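PDB 6IXO: myosin-2 from Saccharomyces cerevisiae, which carries organelles and other cargo along actin cables as a class V myosin, and is represented here by its globular cargo-binding tail domain. Local coordinates for residues 13-18 with 64-70; 26-31 with 400-405; 31-35 with 84-88; 51-56 with 106-111; 393-397 with 409-413. Residues are numbered along the deposited sequence.

Interaction 1: 13-18 with 64-70; sequences LYRLLE and EMWRFGL
Residues 13-18 lie on helix 6-18; residues 64-67 close helix 53-67, and F68, G69 and L70 form the turn behind it. CA atoms pair as Y14 with F68 (7.2 Å), L17 with M65 (6.5 Å) and E18 with L70 (7.2 Å). L17, in the m,t rotamer, is the central side chain: its CD1 lies 3.6 Å from CB of E64 (m,m) and 4.0 Å from CD2 of F68, its CB 3.6 Å from CD1 of L70 (m,t), and its CD2 4.1 Å from CG of M65 (m,t,t), whose end comes nearer than its sideways CA-to-CB bond suggests. The turn that supplies F68 and L70 is a Schellman motif ending the helix: G69, at phi 64°, is the C-prime residue, with L70 N hydrogen-bonded to M65 O and G69 N to W66 O, both at 2.7 Å. F68 (chi1 -78°) thereby presents the face of its ring to the edge of Y14 (chi1 t) in an offset edge-to-face pair, centroids 5.9 Å apart and planes at 76°. Y14 also reaches L70, CE2 to CD2 at 3.7 Å. L13, its chi1 off-well at -97° and chi2 t, sets CB 4.0 Å from CE2 of F68 and CD1 3.7 Å from OE1 of E64. That carboxylate holds R67 in a salt bridge, NH1 to OE1 2.9 Å, and the same NH1 hydrogen-bonds OE1 of Q415 on helix 403-415.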
# COMPACT_ATOMS: atom_id res chain seq x y z
N LEU A 13 -20.32 -32.63 -11.49
CA LEU A 13 -19.97 -31.22 -11.30
C LEU A 13 -21.15 -30.47 -10.73
O LEU A 13 -21.02 -29.69 -9.79
CB LEU A 13 -19.55 -30.56 -12.60
CG LEU A 13 -18.07 -30.46 -12.90
CD1 LEU A 13 -17.90 -29.99 -14.34
CD2 LEU A 13 -17.36 -29.50 -11.88
N TYR A 14 -22.31 -30.75 -11.31
CA TYR A 14 -23.53 -30.06 -10.94
C TYR A 14 -23.88 -30.26 -9.48
O TYR A 14 -24.22 -29.31 -8.78
CB TYR A 14 -24.70 -30.53 -11.82
CG TYR A 14 -25.93 -29.71 -11.60
CD1 TYR A 14 -26.87 -30.06 -10.63
CD2 TYR A 14 -26.15 -28.55 -12.35
CE1 TYR A 14 -28.00 -29.29 -10.42
CE2 TYR A 14 -27.29 -27.78 -12.15
CZ TYR A 14 -28.20 -28.15 -11.18
OH TYR A 14 -29.32 -27.39 -10.96
N ARG A 15 -23.83 -31.50 -9.03
CA ARG A 15 -24.09 -31.78 -7.62
C ARG A 15 -23.05 -31.14 -6.71
O ARG A 15 -23.37 -30.74 -5.59
CB ARG A 15 -24.13 -33.28 -7.36
CG ARG A 15 -25.16 -34.03 -8.18
CD ARG A 15 -26.54 -33.38 -8.06
NE ARG A 15 -27.61 -34.23 -8.61
CZ ARG A 15 -28.91 -33.96 -8.51
NH1 ARG A 15 -29.32 -32.85 -7.89
NH2 ARG A 15 -29.81 -34.79 -9.03
N LEU A 16 -21.80 -31.07 -7.16
CA LEU A 16 -20.79 -30.39 -6.30
C LEU A 16 -21.10 -28.91 -6.17
O LEU A 16 -20.96 -28.31 -5.11
CB LEU A 16 -19.38 -30.60 -6.84
CG LEU A 16 -18.87 -32.04 -6.66
CD1 LEU A 16 -17.72 -32.36 -7.60
CD2 LEU A 16 -18.47 -32.31 -5.19
N LEU A 17 -21.55 -28.31 -7.27
CA LEU A 17 -21.71 -26.86 -7.28
C LEU A 17 -23.01 -26.41 -6.59
O LEU A 17 -23.04 -25.35 -5.97
CB LEU A 17 -21.64 -26.35 -8.71
CG LEU A 17 -20.27 -26.58 -9.35
CD1 LEU A 17 -20.34 -26.51 -10.88
CD2 LEU A 17 -19.25 -25.58 -8.82
N GLU A 18 -24.07 -27.22 -6.67
CA GLU A 18 -25.34 -26.83 -6.04
C GLU A 18 -25.28 -26.98 -4.51
O GLU A 18 -26.08 -26.38 -3.80
CB GLU A 18 -26.52 -27.65 -6.63
CG GLU A 18 -27.03 -28.81 -5.79
CD GLU A 18 -28.06 -29.68 -6.57
OE1 GLU A 18 -28.15 -30.90 -6.33
OE2 GLU A 18 -28.79 -29.13 -7.43
N GLU A 64 -18.05 -22.12 -13.52
CA GLU A 64 -18.79 -23.37 -13.70
C GLU A 64 -20.22 -23.17 -13.22
O GLU A 64 -21.17 -23.66 -13.84
CB GLU A 64 -18.15 -24.54 -12.94
CG GLU A 64 -16.93 -25.09 -13.61
CD GLU A 64 -17.22 -25.56 -15.01
OE1 GLU A 64 -18.16 -26.36 -15.20
OE2 GLU A 64 -16.52 -25.11 -15.94
N MET A 65 -20.37 -22.42 -12.12
CA MET A 65 -21.71 -22.10 -11.65
C MET A 65 -22.51 -21.36 -12.72
O MET A 65 -23.68 -21.69 -12.99
CB MET A 65 -21.64 -21.27 -10.38
CG MET A 65 -21.31 -22.07 -9.15
SD MET A 65 -21.15 -20.95 -7.75
CE MET A 65 -20.88 -22.11 -6.42
N TRP A 66 -21.89 -20.36 -13.36
CA TRP A 66 -22.58 -19.66 -14.44
C TRP A 66 -22.91 -20.59 -15.60
O TRP A 66 -24.03 -20.56 -16.10
CB TRP A 66 -21.75 -18.49 -14.95
CG TRP A 66 -21.70 -17.40 -13.97
CD1 TRP A 66 -22.54 -17.21 -12.90
CD2 TRP A 66 -20.75 -16.34 -13.94
NE1 TRP A 66 -22.16 -16.09 -12.22
CE2 TRP A 66 -21.07 -15.53 -12.84
CE3 TRP A 66 -19.68 -15.99 -14.75
CZ2 TRP A 66 -20.36 -14.40 -12.52
CZ3 TRP A 66 -18.94 -14.87 -14.42
CH2 TRP A 66 -19.29 -14.08 -13.32
N ARG A 67 -21.93 -21.38 -16.03
CA ARG A 67 -22.13 -22.33 -17.12
C ARG A 67 -23.34 -23.24 -16.90
O ARG A 67 -24.06 -23.61 -17.84
CB ARG A 67 -20.86 -23.17 -17.29
CG ARG A 67 -21.00 -24.33 -18.24
CD ARG A 67 -19.92 -25.33 -17.97
NE ARG A 67 -20.11 -26.50 -18.81
CZ ARG A 67 -19.48 -27.65 -18.64
NH1 ARG A 67 -18.60 -27.79 -17.64
NH2 ARG A 67 -19.73 -28.66 -19.47
N PHE A 68 -23.57 -23.62 -15.65
CA PHE A 68 -24.70 -24.50 -15.34
C PHE A 68 -25.92 -23.68 -14.95
O PHE A 68 -26.92 -24.24 -14.53
CB PHE A 68 -24.33 -25.47 -14.22
CG PHE A 68 -23.48 -26.63 -14.67
CD1 PHE A 68 -24.05 -27.69 -15.37
CD2 PHE A 68 -22.12 -26.67 -14.41
CE1 PHE A 68 -23.29 -28.77 -15.79
CE2 PHE A 68 -21.34 -27.74 -14.84
CZ PHE A 68 -21.93 -28.80 -15.53
N GLY A 69 -25.84 -22.36 -15.09
CA GLY A 69 -26.94 -21.48 -14.74
C GLY A 69 -27.28 -21.49 -13.25
O GLY A 69 -28.42 -21.22 -12.87
N LEU A 70 -26.30 -21.80 -12.40
CA LEU A 70 -26.54 -21.74 -10.97
C LEU A 70 -26.29 -20.32 -10.50
O LEU A 70 -25.39 -20.05 -9.68
CB LEU A 70 -25.65 -22.73 -10.23
CG LEU A 70 -25.88 -24.21 -10.57
CD1 LEU A 70 -24.81 -25.04 -9.90
CD2 LEU A 70 -27.26 -24.65 -10.11

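Interaction 2: 26-31 with 400-405; sequences EITEGL and LSLPST
Residues 26-31 are helical, part of helix 20-32, and include a wider pi-type turn marked by L31 N to E26 O at 3.2 Å. Residues 400-402 are extended and lead into helix 403-415, with L402 at the N-cap position. The CA atoms of E26 and L402 are 6.0 Å apart, those of L31 and L400 7.7 Å. E26, distant in sequence, accepts hydrogen bonds from first-turn amides of helix 403-415, the positive end of the helix dipole. Its side chain points toward them, chi1 -93°, chi2 t and chi3 33°. OE2 accepts from S404 N at 2.9 Å; OE1 accepts from T405 N at 2.8 Å. P403, which has no amide hydrogen, puts CD 3.4 Å from OE2. One turn further along helix 20-32 is the apolar part. G30 CA lies 3.7 Å from CD2 of L402 (m,t), where a beta carbon would clash. L31, in the t,p rotamer, places CD1 4.0 Å from CD1 of L400 and CB 4.0 Å from CD1 of L402. I27 CD1 approaches OG1 of T405 to 3.5 Å, and that hydroxyl (chi1 m) donates to E26 OE1 at 2.8 Å.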
# COMPACT_ATOMS: atom_id res chain seq x y z
N GLU A 26 -15.77 -24.67 2.77
CA GLU A 26 -14.44 -24.97 2.22
C GLU A 26 -13.74 -23.77 1.71
O GLU A 26 -12.57 -23.56 1.99
CB GLU A 26 -14.55 -25.98 1.05
CG GLU A 26 -14.40 -27.38 1.47
CD GLU A 26 -14.38 -28.38 0.26
OE1 GLU A 26 -13.88 -28.02 -0.84
OE2 GLU A 26 -14.86 -29.51 0.45
N ILE A 27 -14.46 -22.98 0.91
CA ILE A 27 -13.85 -21.80 0.32
C ILE A 27 -13.54 -20.74 1.36
O ILE A 27 -12.42 -20.22 1.41
CB ILE A 27 -14.78 -21.19 -0.76
CG1 ILE A 27 -15.00 -22.21 -1.90
CG2 ILE A 27 -14.18 -20.01 -1.37
CD1 ILE A 27 -13.76 -22.50 -2.68
N THR A 28 -14.51 -20.42 2.21
CA THR A 28 -14.27 -19.32 3.16
C THR A 28 -13.30 -19.71 4.28
O THR A 28 -12.41 -18.92 4.66
CB THR A 28 -15.58 -18.78 3.77
OG1 THR A 28 -16.25 -19.80 4.49
CG2 THR A 28 -16.50 -18.22 2.69
N GLU A 29 -13.45 -20.91 4.82
CA GLU A 29 -12.60 -21.29 5.94
C GLU A 29 -11.27 -21.89 5.47
O GLU A 29 -10.25 -21.64 6.07
CB GLU A 29 -13.33 -22.28 6.87
CG GLU A 29 -14.68 -21.76 7.40
CD GLU A 29 -14.55 -20.45 8.21
OE1 GLU A 29 -13.71 -20.38 9.13
OE2 GLU A 29 -15.30 -19.49 7.90
N GLY A 30 -11.27 -22.69 4.40
CA GLY A 30 -10.05 -23.36 3.96
C GLY A 30 -9.20 -22.52 3.01
O GLY A 30 -8.01 -22.34 3.21
N LEU A 31 -9.82 -22.02 1.94
CA LEU A 31 -9.04 -21.35 0.91
C LEU A 31 -8.74 -19.91 1.30
O LEU A 31 -7.60 -19.43 1.17
CB LEU A 31 -9.80 -21.37 -0.42
CG LEU A 31 -9.06 -20.70 -1.58
CD1 LEU A 31 -7.82 -21.47 -1.94
CD2 LEU A 31 -9.98 -20.55 -2.78
N LEU A 400 -3.16 -27.83 0.16
CA LEU A 400 -4.55 -27.55 0.46
C LEU A 400 -5.33 -28.82 0.76
O LEU A 400 -5.06 -29.87 0.20
CB LEU A 400 -5.24 -26.78 -0.68
CG LEU A 400 -4.87 -25.30 -0.80
CD1 LEU A 400 -5.45 -24.68 -2.08
CD2 LEU A 400 -5.33 -24.51 0.44
N SER A 401 -6.29 -28.70 1.67
CA SER A 401 -7.23 -29.79 1.87
C SER A 401 -8.66 -29.32 1.69
O SER A 401 -9.33 -28.99 2.67
CB SER A 401 -7.04 -30.43 3.25
OG SER A 401 -7.97 -31.51 3.37
N LEU A 402 -9.12 -29.31 0.44
CA LEU A 402 -10.46 -28.85 0.07
C LEU A 402 -11.13 -29.89 -0.84
O LEU A 402 -11.08 -29.76 -2.05
CB LEU A 402 -10.38 -27.53 -0.68
CG LEU A 402 -9.55 -26.41 -0.02
CD1 LEU A 402 -9.33 -25.31 -1.01
CD2 LEU A 402 -10.26 -25.90 1.22
N PRO A 403 -11.76 -30.89 -0.24
CA PRO A 403 -12.24 -32.06 -1.00
C PRO A 403 -13.15 -31.71 -2.19
O PRO A 403 -12.91 -32.17 -3.31
CB PRO A 403 -13.01 -32.87 0.04
CG PRO A 403 -12.35 -32.48 1.39
CD PRO A 403 -11.93 -31.03 1.22
N SER A 404 -14.20 -30.94 -1.93
CA SER A 404 -15.15 -30.63 -3.00
C SER A 404 -14.52 -29.72 -4.04
O SER A 404 -14.67 -29.89 -5.25
CB SER A 404 -16.41 -29.97 -2.42
OG SER A 404 -17.22 -30.94 -1.80
N THR A 405 -13.79 -28.74 -3.54
CA THR A 405 -13.21 -27.76 -4.43
C THR A 405 -12.23 -28.44 -5.35
O THR A 405 -12.21 -28.17 -6.54
CB THR A 405 -12.49 -26.63 -3.63
OG1 THR A 405 -13.44 -25.99 -2.78
CG2 THR A 405 -11.94 -25.63 -4.57

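Interaction 3: 31-35 with 84-88; sequences LLKGF and TIQKV
L31 and L32 are helical, on helix 20-32; a type I beta turn runs from L32 to F35, with F35 N to L32 O at 3.2 Å. Residues 84-88 are regular helix within helix 71-90. The closest CA pairs are L32 with I85 (6.7 Å) and K33 with V88 (6.4 Å). L32, rotamer m,t, points toward helix 71-90, its CB 3.7 Å from CG2 of T84 and its CD2 4.3 Å from CG1 of I85. K33 has chi1 m and the rest of its chain extended; its CG rests 3.9 Å from T84 CG2 and 4.1 Å from V88 CG2, its CA 4.0 Å from the latter, while NZ forms a salt bridge with E29 one turn back. T84 has chi1 m, and its hydroxyl is bonded to Q80 O. After G34, F35 turns back with chi1 at 79° and sets CE1 3.6 Å from CG1 of V88, whose chi1 is t. W104 of helix 97-124 meets the F35 ring edge-to-face and also touches L32, I85 and V88, so three helices converge here. The two segments meet mostly through apolar carbons; with L32, T84, I85 and V88 buried, complementary shape and the exclusion of water, rather than directional bonds, account for the fit.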
# COMPACT_ATOMS: atom_id res chain seq x y z
N LEU A 31 -9.82 -22.02 1.94
CA LEU A 31 -9.04 -21.35 0.91
C LEU A 31 -8.74 -19.91 1.30
O LEU A 31 -7.60 -19.43 1.17
CB LEU A 31 -9.80 -21.37 -0.42
CG LEU A 31 -9.06 -20.70 -1.58
CD1 LEU A 31 -7.82 -21.47 -1.94
CD2 LEU A 31 -9.98 -20.55 -2.78
N LEU A 32 -9.76 -19.20 1.75
CA LEU A 32 -9.56 -17.78 1.97
C LEU A 32 -8.93 -17.51 3.36
O LEU A 32 -7.84 -16.95 3.44
CB LEU A 32 -10.88 -17.03 1.82
CG LEU A 32 -11.54 -17.21 0.45
CD1 LEU A 32 -12.86 -16.46 0.47
CD2 LEU A 32 -10.65 -16.71 -0.70
N LYS A 33 -9.59 -17.88 4.45
CA LYS A 33 -9.01 -17.59 5.78
C LYS A 33 -7.73 -18.39 5.96
O LYS A 33 -6.86 -18.00 6.73
CB LYS A 33 -9.99 -17.91 6.91
CG LYS A 33 -11.23 -17.04 6.92
CD LYS A 33 -12.07 -17.32 8.16
CE LYS A 33 -13.45 -16.69 8.04
NZ LYS A 33 -14.26 -16.90 9.27
N GLY A 34 -7.59 -19.49 5.22
CA GLY A 34 -6.45 -20.37 5.38
C GLY A 34 -5.32 -20.09 4.39
O GLY A 34 -4.43 -20.93 4.23
N PHE A 35 -5.37 -18.96 3.71
CA PHE A 35 -4.35 -18.62 2.71
C PHE A 35 -2.91 -18.70 3.28
O PHE A 35 -2.67 -18.43 4.48
CB PHE A 35 -4.59 -17.21 2.15
CG PHE A 35 -4.11 -16.08 3.08
CD1 PHE A 35 -4.86 -15.68 4.18
CD2 PHE A 35 -2.91 -15.43 2.82
CE1 PHE A 35 -4.42 -14.63 5.03
CE2 PHE A 35 -2.45 -14.37 3.67
CZ PHE A 35 -3.22 -13.99 4.77
N THR A 84 -15.54 -12.31 3.20
CA THR A 84 -14.43 -13.01 3.83
C THR A 84 -13.11 -12.35 3.48
O THR A 84 -12.24 -12.14 4.35
CB THR A 84 -14.42 -14.52 3.45
OG1 THR A 84 -15.62 -15.13 3.93
CG2 THR A 84 -13.20 -15.23 4.08
N ILE A 85 -12.93 -11.99 2.22
CA ILE A 85 -11.64 -11.40 1.85
C ILE A 85 -11.47 -10.08 2.60
O ILE A 85 -10.42 -9.81 3.17
CB ILE A 85 -11.53 -11.14 0.33
CG1 ILE A 85 -11.38 -12.51 -0.41
CG2 ILE A 85 -10.36 -10.21 0.05
CD1 ILE A 85 -11.39 -12.40 -1.97
N GLN A 86 -12.52 -9.26 2.60
CA GLN A 86 -12.38 -7.96 3.26
C GLN A 86 -12.07 -8.18 4.74
O GLN A 86 -11.20 -7.52 5.32
CB GLN A 86 -13.65 -7.12 3.10
CG GLN A 86 -13.51 -5.74 3.82
CD GLN A 86 -14.46 -4.67 3.29
OE1 GLN A 86 -14.71 -4.56 2.08
NE2 GLN A 86 -14.95 -3.86 4.19
N LYS A 87 -12.79 -9.12 5.35
CA LYS A 87 -12.56 -9.46 6.75
C LYS A 87 -11.13 -9.93 6.97
O LYS A 87 -10.48 -9.55 7.96
CB LYS A 87 -13.55 -10.53 7.22
CG LYS A 87 -13.32 -10.93 8.68
CD LYS A 87 -14.45 -11.80 9.24
CE LYS A 87 -14.30 -12.01 10.74
NZ LYS A 87 -15.35 -12.91 11.31
N VAL A 88 -10.62 -10.77 6.08
CA VAL A 88 -9.25 -11.23 6.22
C VAL A 88 -8.27 -10.06 6.19
O VAL A 88 -7.33 -10.00 6.97
CB VAL A 88 -8.88 -12.27 5.12
CG1 VAL A 88 -7.39 -12.52 5.11
CG2 VAL A 88 -9.63 -13.61 5.41

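Interaction 4: 51-56 with 106-111; sequences VVYPAR and ANVREL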
# COMPACT_ATOMS: atom_id res chain seq x y z
N VAL A 51 0.99 -17.11 -6.77
CA VAL A 51 0.57 -15.90 -6.12
C VAL A 51 -0.95 -15.78 -6.12
O VAL A 51 -1.55 -15.47 -5.11
CB VAL A 51 1.18 -14.65 -6.80
CG1 VAL A 51 0.66 -13.38 -6.13
CG2 VAL A 51 2.72 -14.71 -6.73
N VAL A 52 -1.58 -16.04 -7.26
CA VAL A 52 -3.01 -15.82 -7.30
C VAL A 52 -3.79 -17.14 -7.29
O VAL A 52 -4.84 -17.23 -7.92
CB VAL A 52 -3.39 -14.94 -8.53
CG1 VAL A 52 -2.79 -13.47 -8.34
CG2 VAL A 52 -2.93 -15.57 -9.84
N TYR A 53 -3.31 -18.15 -6.55
CA TYR A 53 -4.00 -19.45 -6.59
C TYR A 53 -5.45 -19.35 -6.02
O TYR A 53 -6.36 -20.02 -6.55
CB TYR A 53 -3.17 -20.55 -5.86
CG TYR A 53 -3.12 -20.41 -4.36
CD1 TYR A 53 -4.12 -20.95 -3.55
CD2 TYR A 53 -2.06 -19.71 -3.73
CE1 TYR A 53 -4.09 -20.81 -2.18
CE2 TYR A 53 -2.02 -19.57 -2.35
CZ TYR A 53 -3.04 -20.11 -1.58
OH TYR A 53 -3.03 -19.97 -0.19
N PRO A 54 -5.71 -18.49 -5.01
CA PRO A 54 -7.11 -18.41 -4.57
C PRO A 54 -8.00 -17.80 -5.63
O PRO A 54 -9.08 -18.37 -5.88
CB PRO A 54 -7.04 -17.48 -3.34
CG PRO A 54 -5.66 -17.64 -2.85
CD PRO A 54 -4.84 -17.67 -4.10
N ALA A 55 -7.58 -16.71 -6.25
CA ALA A 55 -8.40 -16.13 -7.31
C ALA A 55 -8.67 -17.14 -8.44
O ALA A 55 -9.80 -17.22 -8.92
CB ALA A 55 -7.75 -14.90 -7.89
N ARG A 56 -7.65 -17.90 -8.87
CA ARG A 56 -7.85 -18.79 -10.02
C ARG A 56 -8.83 -19.87 -9.64
O ARG A 56 -9.69 -20.26 -10.43
CB ARG A 56 -6.52 -19.43 -10.49
CG ARG A 56 -5.44 -18.44 -10.90
CD ARG A 56 -5.55 -18.05 -12.35
NE ARG A 56 -4.59 -17.01 -12.76
CZ ARG A 56 -3.36 -17.25 -13.23
NH1 ARG A 56 -2.57 -16.23 -13.58
NH2 ARG A 56 -2.91 -18.49 -13.34
N ALA A 106 -3.10 -8.66 -5.02
CA ALA A 106 -2.88 -9.38 -6.29
C ALA A 106 -4.12 -10.22 -6.63
O ALA A 106 -4.59 -10.26 -7.79
CB ALA A 106 -1.68 -10.27 -6.18
N ASN A 107 -4.65 -10.89 -5.61
CA ASN A 107 -5.75 -11.83 -5.85
C ASN A 107 -7.05 -11.12 -6.20
O ASN A 107 -7.80 -11.55 -7.09
CB ASN A 107 -5.94 -12.74 -4.63
CG ASN A 107 -5.05 -13.94 -4.73
OD1 ASN A 107 -5.38 -14.95 -5.42
ND2 ASN A 107 -3.85 -13.83 -4.15
N VAL A 108 -7.32 -10.02 -5.52
CA VAL A 108 -8.54 -9.26 -5.82
C VAL A 108 -8.39 -8.60 -7.19
O VAL A 108 -9.36 -8.53 -7.97
CB VAL A 108 -8.84 -8.22 -4.71
CG1 VAL A 108 -9.94 -7.28 -5.14
CG2 VAL A 108 -9.24 -8.96 -3.42
N ARG A 109 -7.17 -8.17 -7.53
CA ARG A 109 -6.97 -7.65 -8.89
C ARG A 109 -7.24 -8.75 -9.93
O ARG A 109 -7.78 -8.48 -11.02
CB ARG A 109 -5.55 -7.10 -9.09
CG ARG A 109 -5.36 -6.46 -10.46
CD ARG A 109 -6.31 -5.27 -10.64
NE ARG A 109 -6.01 -4.49 -11.86
CZ ARG A 109 -6.74 -3.45 -12.27
NH1 ARG A 109 -7.83 -3.06 -11.57
NH2 ARG A 109 -6.40 -2.82 -13.40
N GLU A 110 -6.84 -9.97 -9.61
CA GLU A 110 -7.04 -11.05 -10.60
C GLU A 110 -8.56 -11.33 -10.76
O GLU A 110 -9.05 -11.58 -11.84
CB GLU A 110 -6.31 -12.32 -10.16
CG GLU A 110 -6.45 -13.51 -11.12
CD GLU A 110 -5.46 -13.40 -12.27
OE1 GLU A 110 -4.71 -12.40 -12.32
OE2 GLU A 110 -5.44 -14.32 -13.11
N LEU A 111 -9.29 -11.27 -9.65
CA LEU A 111 -10.73 -11.50 -9.65
C LEU A 111 -11.44 -10.40 -10.43
O LEU A 111 -12.33 -10.65 -11.24
CB LEU A 111 -11.27 -11.53 -8.23
CG LEU A 111 -10.96 -12.79 -7.43
CD1 LEU A 111 -11.29 -12.61 -5.92
CD2 LEU A 111 -11.74 -14.01 -8.04
O HOH W 1 -2.12 -13.18 -13.11
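A55 is at the apolar centre, its CB 3.7 Å from CB of E110 and 3.9 Å from CG of L111. Beside it V52 rests CG1 4.0 Å from CB of A106, and V51 CG1 is 3.9 Å from the same methyl. N107 is the knob in a hole at the start of helix 53-67, formed by Y53, P54, A55 and, just before the helix, V51; its ND2 donates to V51 O at 3.0 Å, and its OD1 accepts from the first-turn amide A55 N at 2.9 Å. At the edge, R56 NE forms a salt bridge with E110 OE2 at 2.8 Å, and a water joins R56 NH1 (3.1 Å) to E110 OE1 (2.8 Å). E110 also has a long, weak ion pair with R387. Helices 53-67 and 97-124 of the cargo-binding domain pack here. The small A55 and A106 probably help the close approach (V52 CA to N107 CA, 5.1 Å); the amide and ion pair add directional bonds that probably help set the helices' relative placement.

Interaction 5: 393-397 with 409-413; sequences EAYIP and VDLVA
Residues 393-397 run as an extended segment without regular secondary structure, phi/psi being -65/114° at A394, -136/138° at Y395 and -143/123° at I396. They pass over helix 403-415, whose residues 409-413 are regular helix (A413 N to V409 O 2.9 Å). The nearest CA atoms are those of A394 and A413, 5.5 Å apart, a separation allowed by two alanines. In the extended segment side chains alternate: A394 and I396 point toward the helix and Y395 away. The methyl of A394 fits the hollow bounded by V409, V412 and A413, its CB lying 3.6 Å from V409 CG1, 4.0 Å from A413 CB and 4.4 Å from V412 CG1. V409, chi1 t, is in turn the bump that enters between the two inward side chains: the same CG1 is 3.6 Å from CG2 of I396 and 3.9 Å from the backbone N of Y395. I396 is fully extended, chi1 157° and chi2 179°. The side-chain contacts are all apolar and the interface is small, 217 Å² summed over both sides. The C-terminal part of the chain folds back on itself, a leading segment packing against the helix it introduces. Around this contact, A394 and I396 also touch I60 and I57 of helix 53-67, V412 meets E64 of that helix, L411 packs on helix 6-18, and the outward Y395 makes a cation-pi contact with R49.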
# COMPACT_ATOMS: atom_id res chain seq x y z
N GLU A 393 -4.95 -23.34 -17.33
CA GLU A 393 -5.23 -24.67 -16.78
C GLU A 393 -5.72 -24.64 -15.32
O GLU A 393 -5.25 -23.85 -14.49
CB GLU A 393 -3.97 -25.55 -16.86
CG GLU A 393 -4.22 -27.01 -16.48
CD GLU A 393 -2.96 -27.75 -16.04
OE1 GLU A 393 -2.62 -27.67 -14.84
OE2 GLU A 393 -2.32 -28.41 -16.90
N ALA A 394 -6.68 -25.52 -15.04
CA ALA A 394 -7.25 -25.68 -13.70
C ALA A 394 -6.20 -26.21 -12.73
O ALA A 394 -5.74 -27.35 -12.87
CB ALA A 394 -8.45 -26.63 -13.76
N TYR A 395 -5.84 -25.39 -11.74
CA TYR A 395 -4.81 -25.77 -10.77
C TYR A 395 -5.17 -25.44 -9.33
O TYR A 395 -5.69 -24.36 -9.05
CB TYR A 395 -3.49 -25.08 -11.10
CG TYR A 395 -2.46 -25.08 -9.98
CD1 TYR A 395 -1.85 -26.26 -9.56
CD2 TYR A 395 -2.07 -23.90 -9.38
CE1 TYR A 395 -0.89 -26.26 -8.54
CE2 TYR A 395 -1.11 -23.88 -8.38
CZ TYR A 395 -0.52 -25.06 -7.95
OH TYR A 395 0.42 -25.03 -6.94
N ILE A 396 -4.87 -26.36 -8.41
CA ILE A 396 -5.08 -26.13 -6.99
C ILE A 396 -3.94 -26.77 -6.20
O ILE A 396 -3.70 -27.96 -6.35
CB ILE A 396 -6.47 -26.68 -6.52
CG1 ILE A 396 -6.47 -26.98 -5.03
CG2 ILE A 396 -6.87 -27.98 -7.24
CD1 ILE A 396 -7.82 -27.50 -4.58
N PRO A 397 -3.22 -25.98 -5.38
CA PRO A 397 -2.00 -26.42 -4.69
C PRO A 397 -2.13 -27.68 -3.82
O PRO A 397 -3.23 -28.16 -3.61
CB PRO A 397 -1.64 -25.23 -3.81
CG PRO A 397 -2.20 -24.06 -4.53
CD PRO A 397 -3.48 -24.54 -5.14
N VAL A 409 -12.23 -28.81 -9.50
CA VAL A 409 -11.11 -28.45 -10.35
C VAL A 409 -10.61 -29.64 -11.15
O VAL A 409 -10.32 -29.49 -12.34
CB VAL A 409 -9.96 -27.84 -9.50
CG1 VAL A 409 -8.74 -27.65 -10.34
CG2 VAL A 409 -10.42 -26.51 -8.94
N ASP A 410 -10.55 -30.83 -10.55
CA ASP A 410 -10.13 -32.01 -11.30
C ASP A 410 -11.11 -32.36 -12.42
O ASP A 410 -10.70 -32.83 -13.49
CB ASP A 410 -9.97 -33.23 -10.37
CG ASP A 410 -8.85 -33.06 -9.33
OD1 ASP A 410 -8.05 -32.09 -9.44
OD2 ASP A 410 -8.77 -33.89 -8.41
N LEU A 411 -12.40 -32.18 -12.17
CA LEU A 411 -13.40 -32.56 -13.16
C LEU A 411 -13.37 -31.55 -14.30
O LEU A 411 -13.41 -31.92 -15.46
CB LEU A 411 -14.80 -32.63 -12.54
CG LEU A 411 -15.08 -33.84 -11.66
CD1 LEU A 411 -16.34 -33.59 -10.87
CD2 LEU A 411 -15.18 -35.12 -12.49
N VAL A 412 -13.27 -30.27 -13.97
CA VAL A 412 -13.12 -29.25 -15.00
C VAL A 412 -11.90 -29.56 -15.86
O VAL A 412 -11.97 -29.57 -17.10
CB VAL A 412 -12.96 -27.85 -14.40
CG1 VAL A 412 -12.45 -26.90 -15.46
CG2 VAL A 412 -14.28 -27.38 -13.81
N ALA A 413 -10.79 -29.86 -15.19
CA ALA A 413 -9.55 -30.20 -15.88
C ALA A 413 -9.72 -31.40 -16.83
O ALA A 413 -9.10 -31.44 -17.88
CB ALA A 413 -8.45 -30.46 -14.87

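How the interactions relate
Interactions 1, 3 and 4 pack N-terminal helices on one another; interaction 2 joins helix 20-32 to the start of helix 403-415, and interaction 5 packs the preceding segment on that helix. Helix 403-415 serves interactions 2 and 5, centres 13 Å apart, and touches interaction 1 through E64 CG to V412 CG2 at 3.5 Å. Interaction 2 also meets interaction 1, L16 CD2 to S404 OG at 3.9 Å. Interactions 2 and 3 share L31 on helix 20-32, with centres 11 Å apart. L31 continues into interaction 4, its CD1 3.8 Å from Y53 CE1, and Y53 CG packs 3.8 Å from P397 CG of interaction 5.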